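Local coordinates for viral structural protein 4 (Bombyx mori cytoplasmic polyhedrosis virus, PDB 6TZ0) that binds GTP and probably acts as a partner of the viral RNA-dependent RNA polymerase during transcription inside the particle, at residues 215-229 and 242-254. Sequence-based numbering, arbitrary orientation.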
ATOM      1  N   ALA B 215      52.377 -47.168 -15.022  1.00 34.15           N
ATOM      2  CA  ALA B 215      51.593 -47.666 -16.139  1.00 34.15           C
ATOM      3  C   ALA B 215      50.223 -48.136 -15.647  1.00 34.15           C
ATOM      4  O   ALA B 215      50.088 -48.552 -14.497  1.00 34.15           O
ATOM      5  CB  ALA B 215      52.339 -48.813 -16.815  1.00 34.15           C
ATOM      6  N   PRO B 216      49.184 -48.075 -16.491  1.00 33.91           N
ATOM      7  CA  PRO B 216      47.844 -48.460 -16.022  1.00 33.91           C
ATOM      8  C   PRO B 216      47.664 -49.946 -15.796  1.00 33.91           C
ATOM      9  O   PRO B 216      46.650 -50.333 -15.209  1.00 33.91           O
ATOM     10  CB  PRO B 216      46.928 -47.968 -17.144  1.00 33.91           C
ATOM     11  CG  PRO B 216      47.769 -47.971 -18.329  1.00 33.91           C
ATOM     12  CD  PRO B 216      49.129 -47.582 -17.876  1.00 33.91           C
ATOM     13  N   GLN B 217      48.599 -50.787 -16.239  1.00 35.53           N
ATOM     14  CA  GLN B 217      48.526 -52.211 -15.951  1.00 35.53           C
ATOM     15  C   GLN B 217      48.890 -52.531 -14.513  1.00 35.53           C
ATOM     16  O   GLN B 217      48.596 -53.636 -14.051  1.00 35.53           O
ATOM     17  CB  GLN B 217      49.444 -53.002 -16.882  1.00 35.53           C
ATOM     18  CG  GLN B 217      49.020 -53.001 -18.336  1.00 35.53           C
ATOM     19  CD  GLN B 217      49.546 -51.807 -19.095  1.00 35.53           C
ATOM     20  OE1 GLN B 217      50.491 -51.154 -18.661  1.00 35.53           O
ATOM     21  NE2 GLN B 217      48.935 -51.512 -20.233  1.00 35.53           N
ATOM     22  N   LYS B 218      49.534 -51.601 -13.802  1.00 33.41           N
ATOM     23  CA  LYS B 218      49.841 -51.829 -12.396  1.00 33.41           C
ATOM     24  C   LYS B 218      48.577 -51.824 -11.553  1.00 33.41           C
ATOM     25  O   LYS B 218      48.486 -52.549 -10.557  1.00 33.41           O
ATOM     26  CB  LYS B 218      50.826 -50.773 -11.899  1.00 33.41           C
ATOM     27  CG  LYS B 218      51.320 -51.009 -10.491  1.00 33.41           C
ATOM     28  CD  LYS B 218      52.394 -50.041 -10.101  1.00 33.41           C
ATOM     29  CE  LYS B 218      52.762 -50.215  -8.648  1.00 33.41           C
ATOM     30  NZ  LYS B 218      53.399 -51.527  -8.393  1.00 33.41           N
ATOM     31  N   TYR B 219      47.593 -51.040 -11.945  1.00 34.22           N
ATOM     32  CA  TYR B 219      46.298 -51.037 -11.298  1.00 34.22           C
ATOM     33  C   TYR B 219      45.336 -51.806 -12.198  1.00 34.22           C
ATOM     34  O   TYR B 219      45.686 -52.235 -13.296  1.00 34.22           O
ATOM     35  CB  TYR B 219      45.854 -49.598 -11.049  1.00 34.22           C
ATOM     36  CG  TYR B 219      46.922 -48.787 -10.355  1.00 34.22           C
ATOM     37  CD1 TYR B 219      47.131 -48.890  -8.989  1.00 34.22           C
ATOM     38  CD2 TYR B 219      47.750 -47.933 -11.082  1.00 34.22           C
ATOM     39  CE1 TYR B 219      48.124 -48.156  -8.367  1.00 34.22           C
ATOM     40  CE2 TYR B 219      48.739 -47.203 -10.469  1.00 34.22           C
ATOM     41  CZ  TYR B 219      48.924 -47.322  -9.115  1.00 34.22           C
ATOM     42  OH  TYR B 219      49.906 -46.588  -8.504  1.00 34.22           O
ATOM     43  N   ASN B 220      44.109 -51.997 -11.741  1.00 38.48           N
ATOM     44  CA  ASN B 220      43.139 -52.705 -12.575  1.00 38.48           C
ATOM     45  C   ASN B 220      42.349 -51.739 -13.448  1.00 38.48           C
ATOM     46  O   ASN B 220      41.122 -51.726 -13.443  1.00 38.48           O
ATOM     47  CB  ASN B 220      42.211 -53.542 -11.705  1.00 38.48           C
ATOM     48  CG  ASN B 220      42.874 -54.798 -11.186  1.00 38.48           C
ATOM     49  OD1 ASN B 220      43.566 -55.491 -11.925  1.00 38.48           O
ATOM     50  ND2 ASN B 220      42.668 -55.095  -9.910  1.00 38.48           N
ATOM     51  N   LEU B 221      43.054 -50.921 -14.212  1.00 34.92           N
ATOM     52  CA  LEU B 221      42.412 -49.856 -14.957  1.00 34.92           C
ATOM     53  C   LEU B 221      42.133 -50.304 -16.381  1.00 34.92           C
ATOM     54  O   LEU B 221      42.874 -51.100 -16.962  1.00 34.92           O
ATOM     55  CB  LEU B 221      43.277 -48.598 -14.952  1.00 34.92           C
ATOM     56  CG  LEU B 221      43.521 -48.012 -13.559  1.00 34.92           C
ATOM     57  CD1 LEU B 221      44.397 -46.790 -13.645  1.00 34.92           C
ATOM     58  CD2 LEU B 221      42.232 -47.693 -12.858  1.00 34.92           C
ATOM     59  N   SER B 222      41.047 -49.781 -16.939  1.00 37.54           N
ATOM     60  CA  SER B 222      40.594 -50.123 -18.276  1.00 37.54           C
ATOM     61  C   SER B 222      40.022 -48.868 -18.909  1.00 37.54           C
ATOM     62  O   SER B 222      39.584 -47.966 -18.185  1.00 37.54           O
ATOM     63  CB  SER B 222      39.548 -51.244 -18.228  1.00 37.54           C
ATOM     64  OG  SER B 222      38.400 -50.832 -17.523  1.00 37.54           O
ATOM     65  N   PRO B 223      40.040 -48.755 -20.246  1.00 38.06           N
ATOM     66  CA  PRO B 223      39.497 -47.544 -20.877  1.00 38.06           C
ATOM     67  C   PRO B 223      38.003 -47.392 -20.696  1.00 38.06           C
ATOM     68  O   PRO B 223      37.516 -46.262 -20.581  1.00 38.06           O
ATOM     69  CB  PRO B 223      39.848 -47.728 -22.358  1.00 38.06           C
ATOM     70  CG  PRO B 223      40.937 -48.705 -22.382  1.00 38.06           C
ATOM     71  CD  PRO B 223      40.696 -49.626 -21.237  1.00 38.06           C
ATOM     72  N   MET B 224      37.267 -48.492 -20.645  1.00 40.56           N
ATOM     73  CA  MET B 224      35.814 -48.471 -20.628  1.00 40.56           C
ATOM     74  C   MET B 224      35.232 -48.260 -19.241  1.00 40.56           C
ATOM     75  O   MET B 224      34.013 -48.340 -19.085  1.00 40.56           O
ATOM     76  CB  MET B 224      35.275 -49.778 -21.212  1.00 40.56           C
ATOM     77  CG  MET B 224      35.574 -49.967 -22.685  1.00 40.56           C
ATOM     78  SD  MET B 224      37.292 -50.424 -22.978  1.00 40.56           S
ATOM     79  CE  MET B 224      37.228 -50.931 -24.692  1.00 40.56           C
ATOM     80  N   THR B 225      36.047 -48.016 -18.246  1.00 34.65           N
ATOM     81  CA  THR B 225      35.538 -47.900 -16.888  1.00 34.65           C
ATOM     82  C   THR B 225      36.014 -46.641 -16.180  1.00 34.65           C
ATOM     83  O   THR B 225      35.250 -46.037 -15.427  1.00 34.65           O
ATOM     84  CB  THR B 225      35.953 -49.163 -16.105  1.00 34.65           C
ATOM     85  OG1 THR B 225      35.470 -50.320 -16.797  1.00 34.65           O
ATOM     86  CG2 THR B 225      35.390 -49.178 -14.692  1.00 34.65           C
ATOM     87  N   ARG B 226      37.244 -46.208 -16.421  1.00 31.66           N
ATOM     88  CA  ARG B 226      37.849 -45.146 -15.636  1.00 31.66           C
ATOM     89  C   ARG B 226      38.247 -43.983 -16.531  1.00 31.66           C
ATOM     90  O   ARG B 226      38.585 -44.165 -17.703  1.00 31.66           O
ATOM     91  CB  ARG B 226      39.079 -45.664 -14.885  1.00 31.66           C
ATOM     92  CG  ARG B 226      38.808 -46.873 -14.010  1.00 31.66           C
ATOM     93  CD  ARG B 226      37.923 -46.557 -12.827  1.00 31.66           C
ATOM     94  NE  ARG B 226      38.540 -45.693 -11.829  1.00 31.66           N
ATOM     95  CZ  ARG B 226      39.229 -46.141 -10.787  1.00 31.66           C
ATOM     96  NH1 ARG B 226      39.397 -47.442 -10.620  1.00 31.66           N
ATOM     97  NH2 ARG B 226      39.748 -45.295  -9.912  1.00 31.66           N
ATOM     98  N   SER B 227      38.195 -42.785 -15.967  1.00 32.57           N
ATOM     99  CA  SER B 227      38.729 -41.585 -16.589  1.00 32.57           C
ATOM    100  C   SER B 227      39.913 -41.101 -15.767  1.00 32.57           C
ATOM    101  O   SER B 227      40.111 -41.523 -14.627  1.00 32.57           O
ATOM    102  CB  SER B 227      37.657 -40.502 -16.704  1.00 32.57           C
ATOM    103  OG  SER B 227      37.227 -40.080 -15.430  1.00 32.57           O
ATOM    104  N   ILE B 228      40.716 -40.223 -16.352  1.00 32.46           N
ATOM    105  CA  ILE B 228      42.024 -39.889 -15.806  1.00 32.46           C
ATOM    106  C   ILE B 228      42.056 -38.424 -15.409  1.00 32.46           C
ATOM    107  O   ILE B 228      41.746 -37.547 -16.219  1.00 32.46           O
ATOM    108  CB  ILE B 228      43.142 -40.210 -16.810  1.00 32.46           C
ATOM    109  CG1 ILE B 228      43.166 -41.703 -17.101  1.00 32.46           C
ATOM    110  CG2 ILE B 228      44.487 -39.731 -16.314  1.00 32.46           C
ATOM    111  CD1 ILE B 228      43.417 -42.547 -15.882  1.00 32.46           C
ATOM    112  N   PHE B 229      42.443 -38.164 -14.166  1.00 31.85           N
ATOM    113  CA  PHE B 229      42.717 -36.819 -13.679  1.00 31.85           C
ATOM    114  C   PHE B 229      44.224 -36.659 -13.524  1.00 31.85           C
ATOM    115  O   PHE B 229      44.815 -37.154 -12.564  1.00 31.85           O
ATOM    116  CB  PHE B 229      41.972 -36.561 -12.378  1.00 31.85           C
ATOM    117  CG  PHE B 229      42.323 -35.266 -11.728  1.00 31.85           C
ATOM    118  CD1 PHE B 229      42.160 -34.071 -12.401  1.00 31.85           C
ATOM    119  CD2 PHE B 229      42.742 -35.235 -10.417  1.00 31.85           C
ATOM    120  CE1 PHE B 229      42.476 -32.880 -11.795  1.00 31.85           C
ATOM    121  CE2 PHE B 229      43.045 -34.044  -9.802  1.00 31.85           C
ATOM    122  CZ  PHE B 229      42.910 -32.867 -10.492  1.00 31.85           C
ATOM    123  N   LEU B 242      54.067 -41.858 -22.874  1.00 42.57           N
ATOM    124  CA  LEU B 242      55.233 -42.360 -22.169  1.00 42.57           C
ATOM    125  C   LEU B 242      54.879 -43.390 -21.111  1.00 42.57           C
ATOM    126  O   LEU B 242      55.713 -44.237 -20.777  1.00 42.57           O
ATOM    127  CB  LEU B 242      55.985 -41.188 -21.530  1.00 42.57           C
ATOM    128  CG  LEU B 242      57.375 -41.419 -20.946  1.00 42.57           C
ATOM    129  CD1 LEU B 242      58.324 -41.838 -22.046  1.00 42.57           C
ATOM    130  CD2 LEU B 242      57.883 -40.169 -20.255  1.00 42.57           C
ATOM    131  N   TYR B 243      53.653 -43.358 -20.602  1.00 38.96           N
ATOM    132  CA  TYR B 243      53.207 -44.310 -19.599  1.00 38.96           C
ATOM    133  C   TYR B 243      52.059 -45.178 -20.089  1.00 38.96           C
ATOM    134  O   TYR B 243      51.511 -45.949 -19.304  1.00 38.96           O
ATOM    135  CB  TYR B 243      52.810 -43.574 -18.322  1.00 38.96           C
ATOM    136  CG  TYR B 243      53.981 -42.899 -17.661  1.00 38.96           C
ATOM    137  CD1 TYR B 243      54.838 -43.613 -16.835  1.00 38.96           C
ATOM    138  CD2 TYR B 243      54.253 -41.559 -17.889  1.00 38.96           C
ATOM    139  CE1 TYR B 243      55.913 -43.009 -16.240  1.00 38.96           C
ATOM    140  CE2 TYR B 243      55.329 -40.943 -17.296  1.00 38.96           C
ATOM    141  CZ  TYR B 243      56.158 -41.675 -16.479  1.00 38.96           C
ATOM    142  OH  TYR B 243      57.234 -41.063 -15.883  1.00 38.96           O
ATOM    143  N   GLY B 244      51.681 -45.079 -21.357  1.00 36.65           N
ATOM    144  CA  GLY B 244      50.693 -45.987 -21.906  1.00 36.65           C
ATOM    145  C   GLY B 244      49.255 -45.655 -21.587  1.00 36.65           C
ATOM    146  O   GLY B 244      48.438 -46.565 -21.410  1.00 36.65           O
ATOM    147  N   TYR B 245      48.917 -44.375 -21.518  1.00 35.33           N
ATOM    148  CA  TYR B 245      47.556 -43.923 -21.260  1.00 35.33           C
ATOM    149  C   TYR B 245      46.895 -43.418 -22.538  1.00 35.33           C
ATOM    150  O   TYR B 245      46.130 -42.455 -22.525  1.00 35.33           O
ATOM    151  CB  TYR B 245      47.550 -42.850 -20.178  1.00 35.33           C
ATOM    152  CG  TYR B 245      47.801 -43.386 -18.790  1.00 35.33           C
ATOM    153  CD1 TYR B 245      46.750 -43.834 -18.008  1.00 35.33           C
ATOM    154  CD2 TYR B 245      49.085 -43.477 -18.278  1.00 35.33           C
ATOM    155  CE1 TYR B 245      46.963 -44.333 -16.747  1.00 35.33           C
ATOM    156  CE2 TYR B 245      49.310 -43.979 -17.021  1.00 35.33           C
ATOM    157  CZ  TYR B 245      48.245 -44.402 -16.258  1.00 35.33           C
ATOM    158  OH  TYR B 245      48.462 -44.900 -14.999  1.00 35.33           O
ATOM    159  N   GLY B 246      47.179 -44.086 -23.659  1.00 38.63           N
ATOM    160  CA  GLY B 246      46.723 -43.599 -24.949  1.00 38.63           C
ATOM    161  C   GLY B 246      45.243 -43.792 -25.194  1.00 38.63           C
ATOM    162  O   GLY B 246      44.593 -42.927 -25.786  1.00 38.63           O
ATOM    163  N   GLU B 247      44.687 -44.914 -24.753  1.00 40.11           N
ATOM    164  CA  GLU B 247      43.275 -45.174 -24.987  1.00 40.11           C
ATOM    165  C   GLU B 247      42.369 -44.570 -23.930  1.00 40.11           C
ATOM    166  O   GLU B 247      41.151 -44.748 -24.014  1.00 40.11           O
ATOM    167  CB  GLU B 247      43.005 -46.676 -25.056  1.00 40.11           C
ATOM    168  CG  GLU B 247      43.576 -47.369 -26.276  1.00 40.11           C
ATOM    169  CD  GLU B 247      43.196 -48.833 -26.324  1.00 40.11           C
ATOM    170  OE1 GLU B 247      42.582 -49.319 -25.352  1.00 40.11           O
ATOM    171  OE2 GLU B 247      43.509 -49.499 -27.333  1.00 40.11           O
ATOM    172  N   TYR B 248      42.912 -43.877 -22.941  1.00 36.33           N
ATOM    173  CA  TYR B 248      42.057 -43.362 -21.887  1.00 36.33           C
ATOM    174  C   TYR B 248      41.657 -41.934 -22.218  1.00 36.33           C
ATOM    175  O   TYR B 248      42.273 -41.268 -23.051  1.00 36.33           O
ATOM    176  CB  TYR B 248      42.733 -43.402 -20.511  1.00 36.33           C
ATOM    177  CG  TYR B 248      43.045 -44.773 -19.920  1.00 36.33           C
ATOM    178  CD1 TYR B 248      42.753 -45.948 -20.587  1.00 36.33           C
ATOM    179  CD2 TYR B 248      43.558 -44.883 -18.648  1.00 36.33           C
ATOM    180  CE1 TYR B 248      43.039 -47.169 -20.036  1.00 36.33           C
ATOM    181  CE2 TYR B 248      43.832 -46.111 -18.085  1.00 36.33           C
ATOM    182  CZ  TYR B 248      43.563 -47.247 -18.788  1.00 36.33           C
ATOM    183  OH  TYR B 248      43.827 -48.482 -18.254  1.00 36.33           O
ATOM    184  N   VAL B 249      40.611 -41.466 -21.554  1.00 33.33           N
ATOM    185  CA  VAL B 249      40.135 -40.102 -21.710  1.00 33.33           C
ATOM    186  C   VAL B 249      40.508 -39.317 -20.457  1.00 33.33           C
ATOM    187  O   VAL B 249      40.423 -39.833 -19.337  1.00 33.33           O
ATOM    188  CB  VAL B 249      38.619 -40.084 -22.016  1.00 33.33           C
ATOM    189  CG1 VAL B 249      37.801 -40.748 -20.926  1.00 33.33           C
ATOM    190  CG2 VAL B 249      38.136 -38.682 -22.303  1.00 33.33           C
ATOM    191  N   PHE B 250      41.002 -38.099 -20.653  1.00 35.53           N
ATOM    192  CA  PHE B 250      41.488 -37.286 -19.548  1.00 35.53           C
ATOM    193  C   PHE B 250      40.444 -36.226 -19.236  1.00 35.53           C
ATOM    194  O   PHE B 250      39.908 -35.592 -20.147  1.00 35.53           O
ATOM    195  CB  PHE B 250      42.821 -36.577 -19.844  1.00 35.53           C
ATOM    196  CG  PHE B 250      44.035 -37.484 -19.984  1.00 35.53           C
ATOM    197  CD1 PHE B 250      43.942 -38.866 -19.995  1.00 35.53           C
ATOM    198  CD2 PHE B 250      45.297 -36.920 -20.005  1.00 35.53           C
ATOM    199  CE1 PHE B 250      45.062 -39.655 -20.102  1.00 35.53           C
ATOM    200  CE2 PHE B 250      46.425 -37.707 -20.100  1.00 35.53           C
ATOM    201  CZ  PHE B 250      46.302 -39.076 -20.148  1.00 35.53           C
ATOM    202  N   ILE B 251      40.163 -36.020 -17.957  1.00 33.78           N
ATOM    203  CA  ILE B 251      39.242 -34.955 -17.587  1.00 33.78           C
ATOM    204  C   ILE B 251      40.000 -33.635 -17.602  1.00 33.78           C
ATOM    205  O   ILE B 251      41.206 -33.578 -17.334  1.00 33.78           O
ATOM    206  CB  ILE B 251      38.567 -35.233 -16.228  1.00 33.78           C
ATOM    207  CG1 ILE B 251      39.542 -35.162 -15.069  1.00 33.78           C
ATOM    208  CG2 ILE B 251      37.989 -36.624 -16.200  1.00 33.78           C
ATOM    209  CD1 ILE B 251      38.836 -35.285 -13.754  1.00 33.78           C
ATOM    210  N   ARG B 252      39.305 -32.564 -17.966  1.00 36.15           N
ATOM    211  CA  ARG B 252      39.942 -31.283 -18.243  1.00 36.15           C
ATOM    212  C   ARG B 252      39.356 -30.211 -17.344  1.00 36.15           C
ATOM    213  O   ARG B 252      38.151 -29.950 -17.387  1.00 36.15           O
ATOM    214  CB  ARG B 252      39.775 -30.898 -19.712  1.00 36.15           C
ATOM    215  CG  ARG B 252      40.536 -31.800 -20.655  1.00 36.15           C
ATOM    216  CD  ARG B 252      40.511 -31.261 -22.066  1.00 36.15           C
ATOM    217  NE  ARG B 252      39.155 -31.198 -22.599  1.00 36.15           N
ATOM    218  CZ  ARG B 252      38.548 -32.205 -23.216  1.00 36.15           C
ATOM    219  NH1 ARG B 252      39.174 -33.362 -23.377  1.00 36.15           N
ATOM    220  NH2 ARG B 252      37.311 -32.057 -23.671  1.00 36.15           N
ATOM    221  N   TYR B 253      40.210 -29.595 -16.539  1.00 31.31           N
ATOM    222  CA  TYR B 253      39.829 -28.473 -15.704  1.00 31.31           C
ATOM    223  C   TYR B 253      40.609 -27.241 -16.125  1.00 31.31           C
ATOM    224  O   TYR B 253      41.744 -27.335 -16.594  1.00 31.31           O
ATOM    225  CB  TYR B 253      40.088 -28.747 -14.240  1.00 31.31           C
ATOM    226  CG  TYR B 253      39.268 -29.854 -13.651  1.00 31.31           C
ATOM    227  CD1 TYR B 253      37.890 -29.740 -13.545  1.00 31.31           C
ATOM    228  CD2 TYR B 253      39.874 -30.968 -13.111  1.00 31.31           C
ATOM    229  CE1 TYR B 253      37.137 -30.738 -12.976  1.00 31.31           C
ATOM    230  CE2 TYR B 253      39.135 -31.960 -12.529  1.00 31.31           C
ATOM    231  CZ  TYR B 253      37.767 -31.847 -12.469  1.00 31.31           C
ATOM    232  OH  TYR B 253      37.032 -32.852 -11.894  1.00 31.31           O
ATOM    233  N   GLU B 254      40.001 -26.077 -15.930  1.00 34.54           N
ATOM    234  CA  GLU B 254      40.568 -24.852 -16.457  1.00 34.54           C
ATOM    235  C   GLU B 254      41.076 -23.892 -15.394  1.00 34.54           C
ATOM    236  O   GLU B 254      41.788 -22.949 -15.740  1.00 34.54           O
ATOM    237  CB  GLU B 254      39.533 -24.133 -17.331  1.00 34.54           C
ATOM    238  CG  GLU B 254      39.035 -24.951 -18.508  1.00 34.54           C
ATOM    239  CD  GLU B 254      40.107 -25.228 -19.537  1.00 34.54           C
ATOM    240  OE1 GLU B 254      41.005 -24.382 -19.712  1.00 34.54           O
ATOM    241  OE2 GLU B 254      40.053 -26.299 -20.172  1.00 34.54           O
TER
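Ile228 and Phe250 form a single parallel beta bridge. Ile228 N donates to Val249 O at 3.0 Å, and Ile228 O accepts from Ile251 N at 2.8 Å, a straighter bond with 165° at the hydrogen. Ile228 thus uses both its backbone polar atoms on residues 249-251.

The Ile228 side chain splits its contacts. CG2 sits over one face of the Phe250 ring, 4.1 Å from its centroid, a CH-pi contact between side chains that run side by side. With CG1 anti to the carbonyl carbon (chi1 -62°), the other branch turns to Tyr248, where CG1 meets the ring edge at CD2.

Tyr248 reaches into the loop ahead of the strand. Pro223 CG packs on its CE1 at 3.5 Å, Pro216 CB and Leu221 CB lie near CE2, and Ser222 O stands over one face. The hydroxyl ends near the backbone of 221-222, with Tyr248 OH 3.1 Å from Leu221 O.

Next door, Pro216 approaches Tyr245 from the opposite direction and lays CD over one ring face; Tyr245 OH is tied to Ala214 O.

Further out, Ser227 and Phe229 bond to strand 204-208, so strand 226-230 has that strand as its parallel neighbour on one edge and the single bridge to Phe250 on the other. Between the two bridged segments the chain passes through helix 236-242, whose Arg240 is a cation-pi partner of Phe250, while Phe250 O bonds Tyr19 OH.

At the far end of the contact Phe229 CB rests on Ile251 CD1. The Phe229 and Tyr253 rings meet obliquely, planes at 76°, with Phe229 CE1 at the edge of the Tyr253 ring, 3.5 Å from Tyr253 CD2.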